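Long-range contacts in DNA translocase coupling protein (Clostridium perfringens, PDB 6O1W), which probably binds ATP and DNA as the FtsK/SpoIIIE-type domain of a plasmid coupling protein thought to drive DNA transfer in conjugation: residues A[95-100]-A[340-345]; A[127-132]-A[294-299]; A[141-146]-A[232-237]; A[310-315]-A[328-333]. All coordinates share one frame; numbering follows the deposited sequence.

Contact 1 of 4, residues A[95-100]-A[340-345]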
loop_
_atom_site.group_PDB
_atom_site.type_symbol
_atom_site.label_atom_id
_atom_site.label_comp_id
_atom_site.label_asym_id
_atom_site.label_seq_id
_atom_site.Cartn_x
_atom_site.Cartn_y
_atom_site.Cartn_z
ATOM N N PRO A 95 3.012 15.489 1.897
ATOM C CA PRO A 95 2.966 16.033 0.536
ATOM C C PRO A 95 1.824 15.498 -0.308
ATOM O O PRO A 95 1.251 14.453 0.002
ATOM C CB PRO A 95 4.332 15.642 -0.049
ATOM C CG PRO A 95 5.189 15.303 1.116
ATOM C CD PRO A 95 4.255 14.722 2.117
ATOM N N LYS A 96 1.489 16.225 -1.382
ATOM C CA LYS A 96 0.430 15.822 -2.322
ATOM C C LYS A 96 1.093 15.300 -3.610
ATOM O O LYS A 96 0.419 14.835 -4.535
ATOM C CB LYS A 96 -0.523 16.995 -2.611
ATOM C CG LYS A 96 -1.290 17.478 -1.391
ATOM C CD LYS A 96 -2.471 18.365 -1.801
ATOM C CE LYS A 96 -3.396 18.644 -0.636
ATOM N NZ LYS A 96 -4.689 19.230 -1.077
ATOM N N TYR A 97 2.431 15.411 -3.652
ATOM C CA TYR A 97 3.303 14.945 -4.715
ATOM C C TYR A 97 4.674 14.750 -4.119
ATOM O O TYR A 97 5.195 15.636 -3.446
ATOM C CB TYR A 97 3.364 15.937 -5.886
ATOM C CG TYR A 97 4.238 15.472 -7.031
ATOM C CD1 TYR A 97 3.957 14.293 -7.719
ATOM C CD2 TYR A 97 5.332 16.226 -7.447
ATOM C CE1 TYR A 97 4.749 13.870 -8.782
ATOM C CE2 TYR A 97 6.122 15.817 -8.517
ATOM C CZ TYR A 97 5.834 14.633 -9.172
ATOM O OH TYR A 97 6.611 14.240 -10.236
ATOM N N LEU A 98 5.253 13.567 -4.350
ATOM C CA LEU A 98 6.545 13.215 -3.786
ATOM C C LEU A 98 7.300 12.386 -4.818
ATOM O O LEU A 98 7.153 11.156 -4.863
ATOM C CB LEU A 98 6.309 12.442 -2.476
ATOM C CG LEU A 98 7.487 12.022 -1.664
ATOM C CD1 LEU A 98 8.142 13.226 -0.986
ATOM C CD2 LEU A 98 7.054 11.000 -0.647
ATOM N N PRO A 99 8.068 13.061 -5.705
ATOM C CA PRO A 99 8.814 12.314 -6.730
ATOM C C PRO A 99 9.872 11.415 -6.113
ATOM O O PRO A 99 10.471 11.772 -5.104
ATOM C CB PRO A 99 9.468 13.421 -7.577
ATOM C CG PRO A 99 9.512 14.622 -6.685
ATOM C CD PRO A 99 8.304 14.522 -5.812
ATOM N N TRP A 100 10.115 10.259 -6.732
ATOM C CA TRP A 100 11.175 9.364 -6.302
ATOM C C TRP A 100 12.520 10.043 -6.535
ATOM O O TRP A 100 12.665 10.826 -7.471
ATOM C CB TRP A 100 11.143 8.045 -7.103
ATOM C CG TRP A 100 12.385 7.219 -6.902
ATOM C CD1 TRP A 100 13.433 7.085 -7.769
ATOM C CD2 TRP A 100 12.788 6.574 -5.683
ATOM N NE1 TRP A 100 14.431 6.329 -7.194
ATOM C CE2 TRP A 100 14.065 6.012 -5.907
ATOM C CE3 TRP A 100 12.197 6.431 -4.415
ATOM C CZ2 TRP A 100 14.731 5.267 -4.933
ATOM C CZ3 TRP A 100 12.859 5.688 -3.455
ATOM C CH2 TRP A 100 14.130 5.153 -3.704
ATOM N N ALA A 340 2.821 8.114 -1.222
ATOM C CA ALA A 340 3.715 7.213 -1.926
ATOM C C ALA A 340 4.562 7.977 -2.914
ATOM O O ALA A 340 4.087 8.938 -3.513
ATOM C CB ALA A 340 2.901 6.160 -2.671
ATOM N N PHE A 341 5.798 7.518 -3.122
ATOM C CA PHE A 341 6.707 8.069 -4.121
ATOM C C PHE A 341 6.120 7.867 -5.504
ATOM O O PHE A 341 5.541 6.808 -5.787
ATOM C CB PHE A 341 8.064 7.340 -4.109
ATOM C CG PHE A 341 8.906 7.557 -2.885
ATOM C CD1 PHE A 341 9.310 8.833 -2.515
ATOM C CD2 PHE A 341 9.348 6.483 -2.132
ATOM C CE1 PHE A 341 10.083 9.035 -1.368
ATOM C CE2 PHE A 341 10.155 6.682 -1.006
ATOM C CZ PHE A 341 10.521 7.956 -0.635
ATOM N N TYR A 342 6.278 8.868 -6.370
ATOM C CA TYR A 342 5.858 8.683 -7.748
ATOM C C TYR A 342 7.138 8.330 -8.474
ATOM O O TYR A 342 8.097 9.113 -8.486
ATOM C CB TYR A 342 5.129 9.896 -8.361
ATOM C CG TYR A 342 4.723 9.632 -9.800
ATOM C CD1 TYR A 342 3.773 8.660 -10.113
ATOM C CD2 TYR A 342 5.334 10.308 -10.852
ATOM C CE1 TYR A 342 3.452 8.361 -11.438
ATOM C CE2 TYR A 342 4.992 10.046 -12.178
ATOM C CZ TYR A 342 4.062 9.060 -12.468
ATOM O OH TYR A 342 3.744 8.796 -13.779
ATOM N N PHE A 343 7.207 7.074 -8.909
ATOM C CA PHE A 343 8.349 6.488 -9.607
ATOM C C PHE A 343 7.893 6.367 -11.034
ATOM O O PHE A 343 6.910 5.689 -11.317
ATOM C CB PHE A 343 8.689 5.110 -9.000
ATOM C CG PHE A 343 9.862 4.400 -9.643
ATOM C CD1 PHE A 343 9.673 3.554 -10.732
ATOM C CD2 PHE A 343 11.149 4.567 -9.152
ATOM C CE1 PHE A 343 10.751 2.900 -11.321
ATOM C CE2 PHE A 343 12.222 3.902 -9.738
ATOM C CZ PHE A 343 12.025 3.101 -10.838
ATOM N N ASP A 344 8.571 7.058 -11.924
ATOM C CA ASP A 344 8.226 7.129 -13.341
ATOM C C ASP A 344 9.292 6.369 -14.089
ATOM O O ASP A 344 10.458 6.790 -14.058
ATOM C CB ASP A 344 8.216 8.633 -13.765
ATOM C CG ASP A 344 7.717 8.941 -15.171
ATOM O OD1 ASP A 344 8.222 8.334 -16.129
ATOM O OD2 ASP A 344 6.827 9.799 -15.306
ATOM N N ASP A 345 8.923 5.246 -14.752
ATOM C CA ASP A 345 9.864 4.422 -15.534
ATOM C C ASP A 345 10.703 5.244 -16.524
ATOM O O ASP A 345 11.916 5.024 -16.627
ATOM C CB ASP A 345 9.119 3.320 -16.303
ATOM C CG ASP A 345 8.491 2.261 -15.428
ATOM O OD1 ASP A 345 8.906 2.136 -14.258
ATOM O OD2 ASP A 345 7.588 1.547 -15.917
HETATM O O HOH W 1 3.466 11.248 -4.777
#
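Two extended loop segments meet at a single beta bridge, Pro99 with Tyr342, their touching parts running 53° apart, so the backbones pair for one step and then diverge. Beside the bridge lies an aromatic cluster of Trp100, Phe341 and Phe343, within the P-loop NTPase-type fold, where the loop before strand 111-116 meets the chain leaving strand 334-340. Two hydrogen bonds make the bridge: Tyr342 N gives to Leu98 O and Trp100 N to Tyr342 O, each 2.9 Å long. Proline suits the position between them, because the pairing asks no N-H of it. Phe341, its CG beside its backbone N (chi1 -68°), presents a ring face to the indole; the benzo edge of Trp100 enters over it with CE3 3.7 Å from CD2 of Phe341, a T-shaped stack with planes at 83°. Trp100 in turn receives, over the face of its five-membered ring, the edge of Phe343. Trp100 NE1, the polar atom of the indole, is bonded to Asp102, and Trp151 and His348 enlarge the cluster. Leu98 lies alongside Phe341, with Leu98 CD2 3.6 Å from Phe341 CD1, a branched aliphatic approaching the ring obliquely. Tyr97 and Tyr342 cross obliquely, with CE1 of Tyr97 against CB of Tyr342. Ala340, at the end of its strand, belongs to the ATP site seen in this protein, and Phe343 packs near Val144 of the same site. A water joins the loops before the bridge, accepting from Leu98 N at 3.0 Å and donating to Ala340 O at 2.7 Å.

Contact 2 of 4, residues A[127-132]-A[294-299]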
loop_
_atom_site.group_PDB
_atom_site.type_symbol
_atom_site.label_atom_id
_atom_site.label_comp_id
_atom_site.label_asym_id
_atom_site.label_seq_id
_atom_site.Cartn_x
_atom_site.Cartn_y
_atom_site.Cartn_z
ATOM N N ASN A 127 13.541 -8.337 5.797
ATOM C CA ASN A 127 14.007 -9.438 6.666
ATOM C C ASN A 127 13.018 -9.698 7.837
ATOM O O ASN A 127 13.050 -10.769 8.437
ATOM C CB ASN A 127 15.436 -9.154 7.203
ATOM C CG ASN A 127 16.487 -9.103 6.111
ATOM O OD1 ASN A 127 17.236 -8.133 5.962
ATOM N ND2 ASN A 127 16.540 -10.128 5.295
ATOM N N LYS A 128 12.135 -8.732 8.138
ATOM C CA LYS A 128 11.142 -8.814 9.227
ATOM C C LYS A 128 9.710 -9.026 8.729
ATOM O O LYS A 128 8.969 -9.812 9.317
ATOM C CB LYS A 128 11.229 -7.556 10.101
ATOM C CG LYS A 128 12.553 -7.489 10.872
ATOM C CD LYS A 128 12.851 -6.122 11.446
ATOM C CE LYS A 128 14.109 -6.178 12.290
ATOM N NZ LYS A 128 14.558 -4.827 12.725
ATOM N N SER A 129 9.339 -8.357 7.619
ATOM C CA SER A 129 7.995 -8.418 7.021
ATOM C C SER A 129 8.255 -8.670 5.526
ATOM O O SER A 129 8.555 -7.747 4.778
ATOM C CB SER A 129 7.248 -7.127 7.314
ATOM O OG SER A 129 7.989 -6.024 6.821
ATOM N N PRO A 130 8.332 -9.969 5.147
ATOM C CA PRO A 130 8.885 -10.322 3.825
ATOM C C PRO A 130 8.014 -10.122 2.591
ATOM O O PRO A 130 8.566 -10.153 1.482
ATOM C CB PRO A 130 9.252 -11.809 3.983
ATOM C CG PRO A 130 8.331 -12.325 5.055
ATOM C CD PRO A 130 8.110 -11.173 5.988
ATOM N N HIS A 131 6.686 -9.967 2.753
ATOM C CA HIS A 131 5.791 -9.828 1.605
ATOM C C HIS A 131 4.909 -8.602 1.696
ATOM O O HIS A 131 4.545 -8.165 2.793
ATOM C CB HIS A 131 4.974 -11.112 1.373
ATOM C CG HIS A 131 5.805 -12.353 1.446
ATOM N ND1 HIS A 131 6.847 -12.584 0.555
ATOM C CD2 HIS A 131 5.767 -13.363 2.344
ATOM C CE1 HIS A 131 7.387 -13.735 0.925
ATOM N NE2 HIS A 131 6.775 -14.242 1.998
ATOM N N ILE A 132 4.594 -8.034 0.539
ATOM C CA ILE A 132 3.824 -6.795 0.404
ATOM C C ILE A 132 2.656 -6.983 -0.564
ATOM O O ILE A 132 2.825 -7.536 -1.657
ATOM C CB ILE A 132 4.765 -5.672 -0.125
ATOM C CG1 ILE A 132 5.949 -5.432 0.844
ATOM C CG2 ILE A 132 3.984 -4.372 -0.442
ATOM C CD1 ILE A 132 7.081 -4.518 0.344
ATOM N N VAL A 294 0.908 -12.475 4.244
ATOM C CA VAL A 294 1.402 -11.243 3.602
ATOM C C VAL A 294 1.203 -10.114 4.606
ATOM O O VAL A 294 0.104 -9.610 4.695
ATOM C CB VAL A 294 0.757 -10.960 2.214
ATOM C CG1 VAL A 294 1.317 -9.659 1.605
ATOM C CG2 VAL A 294 1.000 -12.146 1.275
ATOM N N PRO A 295 2.229 -9.747 5.399
ATOM C CA PRO A 295 2.007 -8.773 6.487
ATOM C C PRO A 295 1.893 -7.303 6.102
ATOM O O PRO A 295 1.230 -6.575 6.824
ATOM C CB PRO A 295 3.212 -8.998 7.413
ATOM C CG PRO A 295 4.281 -9.494 6.505
ATOM C CD PRO A 295 3.589 -10.333 5.478
ATOM N N VAL A 296 2.579 -6.848 5.031
ATOM C CA VAL A 296 2.522 -5.440 4.653
ATOM C C VAL A 296 1.350 -5.207 3.705
ATOM O O VAL A 296 1.251 -5.885 2.681
ATOM C CB VAL A 296 3.846 -4.929 4.014
ATOM C CG1 VAL A 296 3.721 -3.466 3.623
ATOM C CG2 VAL A 296 5.047 -5.142 4.938
ATOM N N ARG A 297 0.476 -4.239 4.037
ATOM C CA ARG A 297 -0.627 -3.867 3.158
ATOM C C ARG A 297 -0.508 -2.403 2.840
ATOM O O ARG A 297 -0.360 -1.551 3.736
ATOM C CB ARG A 297 -2.011 -4.128 3.775
ATOM C CG ARG A 297 -2.163 -5.456 4.496
ATOM C CD ARG A 297 -2.293 -6.647 3.561
ATOM N NE ARG A 297 -2.102 -7.882 4.318
ATOM C CZ ARG A 297 -3.011 -8.395 5.138
ATOM N NH1 ARG A 297 -4.205 -7.817 5.270
ATOM N NH2 ARG A 297 -2.734 -9.477 5.845
ATOM N N ILE A 298 -0.585 -2.116 1.561
ATOM C CA ILE A 298 -0.604 -0.768 1.037
ATOM C C ILE A 298 -1.946 -0.681 0.324
ATOM O O ILE A 298 -2.212 -1.476 -0.571
ATOM C CB ILE A 298 0.631 -0.419 0.167
ATOM C CG1 ILE A 298 1.916 -0.442 1.030
ATOM C CG2 ILE A 298 0.455 0.968 -0.436
ATOM C CD1 ILE A 298 3.235 -0.694 0.261
ATOM N N CYS A 299 -2.828 0.217 0.786
ATOM C CA CYS A 299 -4.170 0.324 0.227
ATOM C C CYS A 299 -4.540 1.729 -0.226
ATOM O O CYS A 299 -4.404 2.689 0.535
ATOM C CB CYS A 299 -5.196 -0.233 1.205
ATOM S SG CYS A 299 -6.816 -0.566 0.461
#
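Ile132 and Val296 lie side by side on one face of a parallel pairing, CG1 of the isoleucine 3.8 Å from CB of the valine, and CG2 of Ile132 reaches CD1 of Ile298 at the same distance. Beta-branched residues suit these extended backbones. A single hydrogen bond crosses: Val296 N gives to His131 O, 3.3 Å away and in the carbonyl plane, while Ile132 CA points its hydrogen at Val296 O. Before the strands pair, the chains touch through rings and methyls. CG of Pro295 sits against CB of Ser129, CG2 of Val296 meets Ser129 OG at 3.6 Å, and CG1 of Val294, anti to its own N, presses on the backbone carbons of His131 and Ile132. Further out, Arg297 steadies the turn after helix 288-293: NE (2.8 Å) and NH2 side-on both grip Val294 O in the guanidinium plane, and NH1 gives to Val311 O. The buried imidazole of His131 is held by its ND1 bond to Leu274 N. The pairing begins the seam where strand 296-299 runs between strands 132-135 and 326-331 in the central mixed sheet, with Ile124 of strand 121-125 over the shared apolar face and helix 305-312 against Arg297 and Cys299.

Contact 3 of 4, residues A[141-146]-A[232-237]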
loop_
_atom_site.group_PDB
_atom_site.type_symbol
_atom_site.label_atom_id
_atom_site.label_comp_id
_atom_site.label_asym_id
_atom_site.label_seq_id
_atom_site.Cartn_x
_atom_site.Cartn_y
_atom_site.Cartn_z
ATOM N N GLY A 141 -1.700 4.549 -8.447
ATOM C CA GLY A 141 -0.273 4.519 -8.126
ATOM C C GLY A 141 0.112 3.225 -7.426
ATOM O O GLY A 141 1.272 3.044 -7.043
ATOM N N LYS A 142 -0.858 2.291 -7.273
ATOM C CA LYS A 142 -0.660 0.979 -6.617
ATOM C C LYS A 142 0.528 0.220 -7.258
ATOM O O LYS A 142 1.326 -0.391 -6.549
ATOM C CB LYS A 142 -1.963 0.127 -6.703
ATOM C CG LYS A 142 -1.739 -1.261 -7.323
ATOM C CD LYS A 142 -2.968 -1.948 -7.765
ATOM C CE LYS A 142 -2.615 -2.929 -8.840
ATOM N NZ LYS A 142 -2.394 -2.238 -10.153
ATOM N N SER A 143 0.591 0.233 -8.607
ATOM C CA SER A 143 1.601 -0.470 -9.396
ATOM C C SER A 143 2.951 0.239 -9.408
ATOM O O SER A 143 3.986 -0.436 -9.399
ATOM C CB SER A 143 1.088 -0.719 -10.810
ATOM O OG SER A 143 0.387 -1.950 -10.816
ATOM N N VAL A 144 2.929 1.589 -9.403
ATOM C CA VAL A 144 4.093 2.483 -9.339
ATOM C C VAL A 144 4.938 2.180 -8.070
ATOM O O VAL A 144 6.160 2.072 -8.166
ATOM C CB VAL A 144 3.645 3.972 -9.452
ATOM C CG1 VAL A 144 4.678 4.930 -8.880
ATOM C CG2 VAL A 144 3.323 4.341 -10.897
ATOM N N ILE A 145 4.274 1.964 -6.921
ATOM C CA ILE A 145 4.898 1.611 -5.625
ATOM C C ILE A 145 5.716 0.341 -5.765
ATOM O O ILE A 145 6.838 0.303 -5.291
ATOM C CB ILE A 145 3.827 1.433 -4.499
ATOM C CG1 ILE A 145 3.145 2.766 -4.161
ATOM C CG2 ILE A 145 4.448 0.805 -3.224
ATOM C CD1 ILE A 145 1.877 2.599 -3.320
ATOM N N LEU A 146 5.135 -0.708 -6.377
ATOM C CA LEU A 146 5.800 -1.993 -6.575
ATOM C C LEU A 146 7.071 -1.861 -7.411
ATOM O O LEU A 146 8.053 -2.496 -7.083
ATOM C CB LEU A 146 4.823 -2.988 -7.241
ATOM C CG LEU A 146 3.554 -3.316 -6.429
ATOM C CD1 LEU A 146 2.732 -4.354 -7.141
ATOM C CD2 LEU A 146 3.899 -3.791 -5.013
ATOM N N VAL A 232 7.667 -9.950 -8.440
ATOM C CA VAL A 232 6.666 -8.897 -8.571
ATOM C C VAL A 232 5.514 -9.459 -9.357
ATOM O O VAL A 232 5.704 -9.897 -10.486
ATOM C CB VAL A 232 7.234 -7.598 -9.214
ATOM C CG1 VAL A 232 6.179 -6.472 -9.217
ATOM C CG2 VAL A 232 8.498 -7.138 -8.505
ATOM N N ILE A 233 4.335 -9.479 -8.751
ATOM C CA ILE A 233 3.139 -9.985 -9.407
ATOM C C ILE A 233 2.305 -8.741 -9.643
ATOM O O ILE A 233 1.785 -8.145 -8.694
ATOM C CB ILE A 233 2.445 -11.060 -8.507
ATOM C CG1 ILE A 233 3.375 -12.305 -8.301
ATOM C CG2 ILE A 233 1.059 -11.434 -9.035
ATOM C CD1 ILE A 233 2.981 -13.228 -7.152
ATOM N N ASP A 234 2.219 -8.319 -10.903
ATOM C CA ASP A 234 1.468 -7.122 -11.293
ATOM C C ASP A 234 -0.003 -7.220 -10.925
ATOM O O ASP A 234 -0.574 -6.235 -10.466
ATOM C CB ASP A 234 1.611 -6.844 -12.796
ATOM C CG ASP A 234 0.972 -5.520 -13.205
ATOM O OD1 ASP A 234 1.566 -4.447 -12.900
ATOM O OD2 ASP A 234 -0.128 -5.553 -13.806
ATOM N N GLU A 235 -0.618 -8.411 -11.095
ATOM C CA GLU A 235 -2.027 -8.545 -10.773
ATOM C C GLU A 235 -2.297 -9.915 -10.230
ATOM O O GLU A 235 -2.191 -10.902 -10.974
ATOM C CB GLU A 235 -2.912 -8.180 -12.002
ATOM C CG GLU A 235 -4.419 -8.350 -11.795
ATOM C CD GLU A 235 -4.950 -7.731 -10.512
ATOM O OE1 GLU A 235 -4.924 -6.481 -10.393
ATOM O OE2 GLU A 235 -5.346 -8.504 -9.608
ATOM N N LEU A 236 -2.640 -9.987 -8.927
ATOM C CA LEU A 236 -2.928 -11.251 -8.238
ATOM C C LEU A 236 -4.125 -11.995 -8.850
ATOM O O LEU A 236 -4.102 -13.225 -8.868
ATOM C CB LEU A 236 -3.142 -11.040 -6.726
ATOM C CG LEU A 236 -3.186 -12.281 -5.795
ATOM C CD1 LEU A 236 -1.953 -13.153 -5.917
ATOM C CD2 LEU A 236 -3.383 -11.868 -4.367
ATOM N N ALA A 237 -5.138 -11.265 -9.380
ATOM C CA ALA A 237 -6.321 -11.887 -10.013
ATOM C C ALA A 237 -5.951 -12.821 -11.180
ATOM O O ALA A 237 -6.626 -13.820 -11.372
ATOM C CB ALA A 237 -7.317 -10.830 -10.472
HETATM O O HOH W 2 -0.043 -2.333 -13.546
#
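The P-loop (Walker A motif) of this FtsK/SpoIIIE-family ATPase meets the end of strand 229-233, where a Walker B acid is expected in such folds, consistent with Asp234 and Glu235 following the apolar run of strand 229-233. Gly141, Lys142 and Ser143 belong to the predicted ATP site, and contacts of Gly141 and Lys142 with ATP are seen for this protein, though no nucleotide is bound here. Gly141 has a positive phi of 108°, where a CB would strike the preceding carbonyl. From the helix start, CB and CG of Lys142 run past the strand end without touching it; extended chi2 and chi3 carry the chain through CD to CE, which passes 4.2 Å from Asp234 O. The last torsion (chi4 -77°) folds Lys142 NZ back onto Ser143 OG, to which it donates at 2.9 Å. In this nucleotide-free state the ammonium thus rests on a neighbouring hydroxyl; Lys142 NZ also lies 4.9 Å from Glu235 OE1 and 5.3 Å from Asp234 OD1, not in contact with either, though these acids would probably favour its charged form. Asp234 extends its carboxylate toward the helix, CG anti to its N. Below this polar layer, Leu146, one turn along, packs its CB against CG1 of Val232, an apolar pair suited to the helix-on-sheet interface. Glu235 OE2 caps the following helix, taking the N-H of Ala237. A water bridges the two segments, accepting from Ser143 OG at 2.8 Å and donating to Asp234 OD1 at 2.7 Å.

Contact 4 of 4, residues A[310-315]-A[328-333]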
loop_
_atom_site.group_PDB
_atom_site.type_symbol
_atom_site.label_atom_id
_atom_site.label_comp_id
_atom_site.label_asym_id
_atom_site.label_seq_id
_atom_site.Cartn_x
_atom_site.Cartn_y
_atom_site.Cartn_z
ATOM N N ILE A 310 -11.450 -6.338 2.905
ATOM C CA ILE A 310 -10.709 -7.448 2.290
ATOM C C ILE A 310 -9.185 -7.180 2.397
ATOM O O ILE A 310 -8.435 -8.079 2.778
ATOM C CB ILE A 310 -11.172 -7.698 0.830
ATOM C CG1 ILE A 310 -12.604 -8.283 0.801
ATOM C CG2 ILE A 310 -10.190 -8.636 0.106
ATOM C CD1 ILE A 310 -13.444 -7.934 -0.448
ATOM N N VAL A 311 -8.745 -5.929 2.122
ATOM C CA VAL A 311 -7.323 -5.560 2.145
ATOM C C VAL A 311 -6.768 -5.387 3.564
ATOM O O VAL A 311 -5.739 -5.973 3.894
ATOM C CB VAL A 311 -7.052 -4.299 1.285
ATOM C CG1 VAL A 311 -5.583 -3.864 1.351
ATOM C CG2 VAL A 311 -7.480 -4.515 -0.160
ATOM N N LEU A 312 -7.441 -4.548 4.380
ATOM C CA LEU A 312 -6.996 -4.068 5.690
ATOM C C LEU A 312 -7.669 -4.642 6.914
ATOM O O LEU A 312 -7.203 -4.367 8.033
ATOM C CB LEU A 312 -7.241 -2.534 5.719
ATOM C CG LEU A 312 -6.533 -1.698 4.658
ATOM C CD1 LEU A 312 -7.062 -0.278 4.662
ATOM C CD2 LEU A 312 -4.994 -1.711 4.842
ATOM N N SER A 313 -8.814 -5.330 6.729
ATOM C CA SER A 313 -9.714 -5.834 7.785
ATOM C C SER A 313 -10.223 -4.667 8.696
ATOM O O SER A 313 -10.492 -4.835 9.888
ATOM C CB SER A 313 -9.146 -7.031 8.548
ATOM O OG SER A 313 -7.983 -6.724 9.286
ATOM N N ASN A 314 -10.410 -3.493 8.069
ATOM C CA ASN A 314 -11.049 -2.273 8.593
ATOM C C ASN A 314 -11.614 -1.509 7.365
ATOM O O ASN A 314 -11.310 -1.888 6.233
ATOM C CB ASN A 314 -10.115 -1.423 9.476
ATOM C CG ASN A 314 -8.955 -0.786 8.765
ATOM O OD1 ASN A 314 -9.113 -0.109 7.756
ATOM N ND2 ASN A 314 -7.756 -0.954 9.300
ATOM N N THR A 315 -12.409 -0.453 7.576
ATOM C CA THR A 315 -13.068 0.296 6.506
ATOM C C THR A 315 -12.390 1.648 6.209
ATOM O O THR A 315 -13.007 2.496 5.559
ATOM C CB THR A 315 -14.541 0.546 6.924
ATOM O OG1 THR A 315 -14.527 1.426 8.050
ATOM C CG2 THR A 315 -15.309 -0.750 7.266
ATOM N N LEU A 328 -2.997 4.190 2.418
ATOM C CA LEU A 328 -2.933 3.639 3.768
ATOM C C LEU A 328 -1.858 2.535 3.816
ATOM O O LEU A 328 -1.760 1.689 2.925
ATOM C CB LEU A 328 -4.268 3.063 4.241
ATOM C CG LEU A 328 -5.412 4.089 4.384
ATOM C CD1 LEU A 328 -6.677 3.397 4.685
ATOM C CD2 LEU A 328 -5.109 5.101 5.470
ATOM N N PHE A 329 -1.084 2.541 4.875
ATOM C CA PHE A 329 -0.060 1.542 5.162
ATOM C C PHE A 329 -0.512 0.805 6.419
ATOM O O PHE A 329 -0.758 1.430 7.449
ATOM C CB PHE A 329 1.303 2.208 5.435
ATOM C CG PHE A 329 2.426 1.240 5.757
ATOM C CD1 PHE A 329 3.156 0.632 4.744
ATOM C CD2 PHE A 329 2.782 0.971 7.081
ATOM C CE1 PHE A 329 4.210 -0.233 5.044
ATOM C CE2 PHE A 329 3.860 0.129 7.378
ATOM C CZ PHE A 329 4.553 -0.486 6.360
ATOM N N LYS A 330 -0.551 -0.514 6.346
ATOM C CA LYS A 330 -0.866 -1.360 7.483
ATOM C C LYS A 330 0.183 -2.480 7.613
ATOM O O LYS A 330 0.425 -3.218 6.657
ATOM C CB LYS A 330 -2.296 -1.919 7.380
ATOM C CG LYS A 330 -2.659 -2.807 8.557
ATOM C CD LYS A 330 -4.108 -3.190 8.613
ATOM C CE LYS A 330 -4.472 -3.541 10.035
ATOM N NZ LYS A 330 -5.332 -4.753 10.113
ATOM N N LEU A 331 0.833 -2.552 8.775
ATOM C CA LEU A 331 1.794 -3.589 9.183
ATOM C C LEU A 331 1.497 -3.852 10.641
ATOM O O LEU A 331 1.770 -3.014 11.493
ATOM C CB LEU A 331 3.271 -3.186 8.989
ATOM C CG LEU A 331 4.335 -4.233 9.441
ATOM C CD1 LEU A 331 4.073 -5.596 8.890
ATOM C CD2 LEU A 331 5.709 -3.819 9.013
ATOM N N GLY A 332 0.910 -4.996 10.911
ATOM C CA GLY A 332 0.475 -5.329 12.256
ATOM C C GLY A 332 -0.899 -4.729 12.491
ATOM O O GLY A 332 -1.723 -4.676 11.569
ATOM N N ALA A 333 -1.150 -4.233 13.708
ATOM C CA ALA A 333 -2.466 -3.703 14.052
ATOM C C ALA A 333 -2.710 -2.213 13.717
ATOM O O ALA A 333 -3.854 -1.775 13.830
ATOM C CB ALA A 333 -2.753 -3.966 15.512
HETATM O O HOH W 3 -7.484 -2.723 11.913
#
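Lys330 leaves its strand with CG anti to the backbone N (chi1 -180°) and stays extended until a bend at chi4 (-137°) swings NZ in toward the end of helix 305-312. There Lys330 NZ gives a hydrogen bond to Leu312 O, 2.8 Å away, coming from above the carbonyl plane. Ser313, its OG in the crowded position between N and carbonyl carbon (chi1 65°), donates to the same oxygen, so two donors grip one carbonyl at the helix terminus. A positively charged tip probably suits this place, because the carbonyl end of a helix tends to carry partial negative charge. The aliphatic part of the lysine is used as well: its CB lies 3.7 Å from CD2 of Leu312, whose CD1 meets CD1 of Leu328 with the two leucines crossing at about a right angle. Ser313 has left the helix with a positive phi, turning the chain away. A water accepts from Asn314 ND2 at 3.2 Å and, weakly, from Lys330 NZ; Asn314 also bonds Lys316 and Thr335. Phe329, pointing away from the helix, helps line a glucose pocket. Helix 305-312 packed on strand 326-331 of the mixed sheet, a lysine binding the last helical carbonyl, is part of the alpha/beta P-loop NTPase architecture.

Contacts 2, 3 and 4 all reach the central mixed sheet, whereas contact 1 pairs loops where the chain leaves strand 334-340 of that sheet. Contacts 1 to 3 are buried; contact 4 is partly buried. Contacts 2 and 4 sit on neighbouring strands, 296-299 and 326-331, and Cys299 O probably accepts from Leu328 N. Contact 3 touches contacts 1 and 2 by packing, Ile145 CD1 against Ile298 of contact 2 and Val144 against Phe343 of contact 1. Chemistry follows place: aromatic stacking in contact 1, aliphatic strand pairing in contact 2, charged and water-bridged groups at the nucleotide site in contact 3, and a lysine at a helix end in contact 4.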